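Serine/threonine-protein kinase Tel1 (Chaetomium thermophilum, PDB 6SKY) probably phosphorylates serine and threonine residues that precede glutamine in target proteins, signalling DNA damage to the checkpoint machinery. Local coordinates at residues 2288-2291 / 2292-2296; 2377-2380 / 2381-2385. All coordinates share one frame; numbering follows the deposited sequence.

How the interactions relate
Two stretches of helix, far apart in sequence, illustrate how a helical repeat region is built from local bonds and helix-to-helix packing. Following the chain from its N terminus, interaction 1 comes first, within helix 2286-2303. The chain then passes through helix 2306-2328 and, after an unmodelled stretch, enters helix 2348-2387, where interaction 2 lies. Each contact links residues about one turn apart and closes no long loop; the two follow in series, neither nested nor crossed. The centres of interactions 1 and 2 are nevertheless about 8 Å apart. Asn-2380 makes much of the contact: its ND2 lies 3.4 Å from Phe-2295 CD2, and its CB packs on Ala-2296. Cys-2377 SG packs near Ala-2296 O, joining the same two FAT helices.

Interaction 1 of 2, residues 2288-2291 / 2292-2296; sequences AGQV and FHQFA
Phe-2292 donates its backbone N-H to the carbonyl of Ala-2288, with 2.9 Å between Phe-2292 N and Ala-2288 O, one of four successive i to i+4 bonds in helix 2286-2303. His-2293 to Gly-2289, Gln-2294 to Gln-2290 and Phe-2295 to Val-2291 repeat the bond, each residue reaching back four positions. The last of them measures 3.0 Å from Phe-2295 N to Val-2291 O.

The main side-chain contact repeats the same spacing. Phe-2292 holds its CG anti to its carbonyl carbon and beside its backbone N (chi1 -70°), which carries the ring back toward the preceding turn. There its CE2 corner packs against the methyl of Ala-2288, with 3.8 Å between Phe-2292 CE2 and Ala-2288 CB. Gln-2290 and Gln-2294 run side by side along another side of the helix, both bent at chi2, their amide planes 41° apart. The modelled oxygens, Gln-2290 OE1 and Gln-2294 OE1, are 4.0 Å apart, a loose proximity. The ring of His-2293 stacks with that of His-2391, and its ND1 is hydrogen-bonded to Asp-2394 OD1.

Three neighbouring helices are met. Phe-2292 packs on Asn-2380 and Ser-2384 of helix 2348-2387, Ala-2288 and Val-2291 rest on leucines of helix 2264-2279, and Val-2291 and Gln-2294 touch Ser-2246 and Tyr-2254 of helix 2245-2259. Such a helix, in contact with several others around its circumference, is characteristic of the alpha-solenoid FAT region of PI3-kinase-related kinases.

Interaction 2 of 2, residues 2377-2380 / 2381-2385; sequences CIEN and YLLSL
The ring of Tyr-2381, first in the segment, leans back over the preceding turn, so that Tyr-2381 CE2 comes to 3.6 Å from Cys-2377 SG. The cysteine, whose SG stands anti to the backbone N (chi1 -170°), presents its sulfur obliquely to the ring, 4.6 Å from Cys-2377 SG to the centroid of Tyr-2381: a sulfur-aromatic contact. Beneath it Tyr-2381 N bonds to Cys-2377 O, 3.0 Å away. The phenol OH makes a weak hydrogen bond to Asp-2300 of helix 2286-2303. Replacing Tyr-2381 by an alanine is likely to leave the sulfur without its aromatic neighbour and Asp-2300 without this hydroxyl.

Leu-2382 follows, bonded to Ile-2378 through the backbone, and its CD1 lies 4.4 Å from Ile-2378 CG2, a looser apolar contact. Leu-2383 runs alongside Glu-2379, pointing the same way, with 4.1 Å between Leu-2383 CD1 and Glu-2379 CG. Ser-2384 continues the pattern, its N-H on Asn-2380 O.

The chemistry is thus divided by position: backbone bonds fix the turns, Ile-2378 and Leu-2383 give an apolar face to helix 2409-2418, and the Tyr-2381 side is mixed, its sulfur-aromatic contact lying beside Asp-2394 and Arg-2397 of helix 2394-2404.

Interaction 1 of 2, residues 2288-2291 / 2292-2296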
loop_
_atom_site.group_PDB
_atom_site.type_symbol
_atom_site.label_atom_id
_atom_site.label_comp_id
_atom_site.label_asym_id
_atom_site.label_seq_id
_atom_site.Cartn_x
_atom_site.Cartn_y
_atom_site.Cartn_z
ATOM N N ALA A 2288 -15.936 26.017 16.401
ATOM C CA ALA A 2288 -15.227 27.181 15.892
ATOM C C ALA A 2288 -13.732 26.933 15.846
ATOM O O ALA A 2288 -13.047 27.404 14.937
ATOM C CB ALA A 2288 -15.539 28.400 16.749
ATOM N N GLY A 2289 -13.199 26.208 16.825
ATOM C CA GLY A 2289 -11.788 25.878 16.785
ATOM C C GLY A 2289 -11.417 25.103 15.541
ATOM O O GLY A 2289 -10.419 25.403 14.887
ATOM N N GLN A 2290 -12.230 24.110 15.185
ATOM C CA GLN A 2290 -11.958 23.327 13.987
ATOM C C GLN A 2290 -12.057 24.182 12.732
ATOM O O GLN A 2290 -11.200 24.097 11.847
ATOM C CB GLN A 2290 -12.918 22.144 13.916
ATOM C CG GLN A 2290 -12.750 21.260 12.699
ATOM C CD GLN A 2290 -11.439 20.507 12.688
ATOM O OE1 GLN A 2290 -10.397 21.055 12.328
ATOM N NE2 GLN A 2290 -11.484 19.239 13.069
ATOM N N VAL A 2291 -13.076 25.036 12.649
ATOM C CA VAL A 2291 -13.226 25.885 11.468
ATOM C C VAL A 2291 -12.042 26.836 11.321
ATOM O O VAL A 2291 -11.489 27.007 10.225
ATOM C CB VAL A 2291 -14.559 26.647 11.533
ATOM C CG1 VAL A 2291 -14.688 27.573 10.375
ATOM C CG2 VAL A 2291 -15.697 25.684 11.538
ATOM N N PHE A 2292 -11.629 27.466 12.420
ATOM C CA PHE A 2292 -10.556 28.451 12.360
ATOM C C PHE A 2292 -9.219 27.802 12.059
ATOM O O PHE A 2292 -8.418 28.354 11.301
ATOM C CB PHE A 2292 -10.478 29.218 13.671
ATOM C CG PHE A 2292 -11.623 30.134 13.905
ATOM C CD1 PHE A 2292 -12.145 30.873 12.883
ATOM C CD2 PHE A 2292 -12.173 30.261 15.159
ATOM C CE1 PHE A 2292 -13.194 31.715 13.101
ATOM C CE2 PHE A 2292 -13.220 31.100 15.376
ATOM C CZ PHE A 2292 -13.729 31.828 14.347
ATOM N N HIS A 2293 -8.948 26.637 12.639
ATOM C CA HIS A 2293 -7.710 25.948 12.309
ATOM C C HIS A 2293 -7.694 25.510 10.855
ATOM O O HIS A 2293 -6.664 25.619 10.183
ATOM C CB HIS A 2293 -7.520 24.749 13.224
ATOM C CG HIS A 2293 -6.259 23.998 12.966
ATOM N ND1 HIS A 2293 -5.025 24.464 13.356
ATOM C CD2 HIS A 2293 -6.038 22.816 12.348
ATOM C CE1 HIS A 2293 -4.097 23.598 12.996
ATOM N NE2 HIS A 2293 -4.685 22.592 12.378
ATOM N N GLN A 2294 -8.821 25.006 10.354
ATOM C CA GLN A 2294 -8.945 24.672 8.943
ATOM C C GLN A 2294 -8.555 25.845 8.060
ATOM O O GLN A 2294 -7.725 25.718 7.154
ATOM C CB GLN A 2294 -10.385 24.260 8.661
ATOM C CG GLN A 2294 -10.595 23.512 7.388
ATOM C CD GLN A 2294 -9.977 22.163 7.445
ATOM O OE1 GLN A 2294 -10.254 21.381 8.350
ATOM N NE2 GLN A 2294 -9.110 21.876 6.492
ATOM N N PHE A 2295 -9.154 27.003 8.315
ATOM C CA PHE A 2295 -8.914 28.150 7.455
ATOM C C PHE A 2295 -7.482 28.656 7.575
ATOM O O PHE A 2295 -6.871 29.044 6.575
ATOM C CB PHE A 2295 -9.907 29.252 7.786
ATOM C CG PHE A 2295 -10.121 30.211 6.677
ATOM C CD1 PHE A 2295 -9.675 29.929 5.413
ATOM C CD2 PHE A 2295 -10.753 31.400 6.896
ATOM C CE1 PHE A 2295 -9.866 30.814 4.393
ATOM C CE2 PHE A 2295 -10.943 32.284 5.879
ATOM C CZ PHE A 2295 -10.500 31.993 4.630
ATOM N N ALA A 2296 -6.924 28.659 8.786
ATOM C CA ALA A 2296 -5.552 29.123 8.964
ATOM C C ALA A 2296 -4.559 28.216 8.257
ATOM O O ALA A 2296 -3.628 28.697 7.608
ATOM C CB ALA A 2296 -5.222 29.212 10.444
#

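Interaction 2 of 2, residues 2377-2380 / 2381-2385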
loop_
_atom_site.group_PDB
_atom_site.type_symbol
_atom_site.label_atom_id
_atom_site.label_comp_id
_atom_site.label_asym_id
_atom_site.label_seq_id
_atom_site.Cartn_x
_atom_site.Cartn_y
_atom_site.Cartn_z
ATOM N N CYS A 2377 -4.246 34.257 7.631
ATOM C CA CYS A 2377 -3.512 33.212 8.333
ATOM C C CYS A 2377 -3.255 33.602 9.780
ATOM O O CYS A 2377 -3.537 32.830 10.703
ATOM C CB CYS A 2377 -2.200 32.936 7.604
ATOM S SG CYS A 2377 -1.300 31.500 8.160
ATOM N N ILE A 2378 -2.722 34.803 10.001
ATOM C CA ILE A 2378 -2.402 35.206 11.366
ATOM C C ILE A 2378 -3.669 35.341 12.197
ATOM O O ILE A 2378 -3.736 34.863 13.341
ATOM C CB ILE A 2378 -1.581 36.505 11.362
ATOM C CG1 ILE A 2378 -0.125 36.195 11.055
ATOM C CG2 ILE A 2378 -1.673 37.197 12.687
ATOM C CD1 ILE A 2378 0.741 37.395 11.033
ATOM N N GLU A 2379 -4.701 35.971 11.637
ATOM C CA GLU A 2379 -5.931 36.174 12.387
ATOM C C GLU A 2379 -6.568 34.856 12.786
ATOM O O GLU A 2379 -7.019 34.701 13.924
ATOM C CB GLU A 2379 -6.899 37.006 11.565
ATOM C CG GLU A 2379 -8.302 36.986 12.077
ATOM C CD GLU A 2379 -9.231 37.778 11.197
ATOM O OE1 GLU A 2379 -8.741 38.452 10.272
ATOM O OE2 GLU A 2379 -10.453 37.727 11.425
ATOM N N ASN A 2380 -6.607 33.883 11.877
ATOM C CA ASN A 2380 -7.261 32.628 12.208
ATOM C C ASN A 2380 -6.415 31.749 13.113
ATOM O O ASN A 2380 -6.974 30.989 13.897
ATOM C CB ASN A 2380 -7.635 31.878 10.941
ATOM C CG ASN A 2380 -8.757 32.533 10.196
ATOM O OD1 ASN A 2380 -9.844 32.713 10.720
ATOM N ND2 ASN A 2380 -8.498 32.904 8.965
ATOM N N TYR A 2381 -5.086 31.838 13.056
ATOM C CA TYR A 2381 -4.281 31.157 14.069
ATOM C C TYR A 2381 -4.589 31.697 15.454
ATOM O O TYR A 2381 -4.779 30.933 16.407
ATOM C CB TYR A 2381 -2.795 31.310 13.767
ATOM C CG TYR A 2381 -2.239 30.219 12.905
ATOM C CD1 TYR A 2381 -2.590 28.911 13.115
ATOM C CD2 TYR A 2381 -1.378 30.502 11.869
ATOM C CE1 TYR A 2381 -2.095 27.921 12.329
ATOM C CE2 TYR A 2381 -0.882 29.517 11.080
ATOM C CZ TYR A 2381 -1.242 28.227 11.314
ATOM O OH TYR A 2381 -0.748 27.228 10.523
ATOM N N LEU A 2382 -4.659 33.021 15.583
ATOM C CA LEU A 2382 -4.937 33.597 16.892
ATOM C C LEU A 2382 -6.345 33.267 17.367
ATOM O O LEU A 2382 -6.558 33.032 18.557
ATOM C CB LEU A 2382 -4.724 35.102 16.858
ATOM C CG LEU A 2382 -3.261 35.497 16.850
ATOM C CD1 LEU A 2382 -3.158 36.980 16.816
ATOM C CD2 LEU A 2382 -2.580 34.942 18.064
ATOM N N LEU A 2383 -7.322 33.248 16.462
ATOM C CA LEU A 2383 -8.674 32.886 16.868
ATOM C C LEU A 2383 -8.769 31.418 17.245
ATOM O O LEU A 2383 -9.513 31.057 18.158
ATOM C CB LEU A 2383 -9.667 33.206 15.762
ATOM C CG LEU A 2383 -9.967 34.673 15.505
ATOM C CD1 LEU A 2383 -10.913 34.797 14.351
ATOM C CD2 LEU A 2383 -10.556 35.304 16.724
ATOM N N SER A 2384 -8.032 30.553 16.556
ATOM C CA SER A 2384 -8.072 29.136 16.872
ATOM C C SER A 2384 -7.405 28.829 18.198
ATOM O O SER A 2384 -7.815 27.892 18.886
ATOM C CB SER A 2384 -7.402 28.341 15.769
ATOM O OG SER A 2384 -6.763 27.207 16.303
ATOM N N LEU A 2385 -6.362 29.576 18.564
ATOM C CA LEU A 2385 -5.745 29.362 19.869
ATOM C C LEU A 2385 -6.662 29.791 21.000
ATOM O O LEU A 2385 -6.639 29.190 22.075
ATOM C CB LEU A 2385 -4.430 30.119 19.967
ATOM C CG LEU A 2385 -3.246 29.516 19.236
ATOM C CD1 LEU A 2385 -2.096 30.481 19.250
ATOM C CD2 LEU A 2385 -2.870 28.228 19.899
#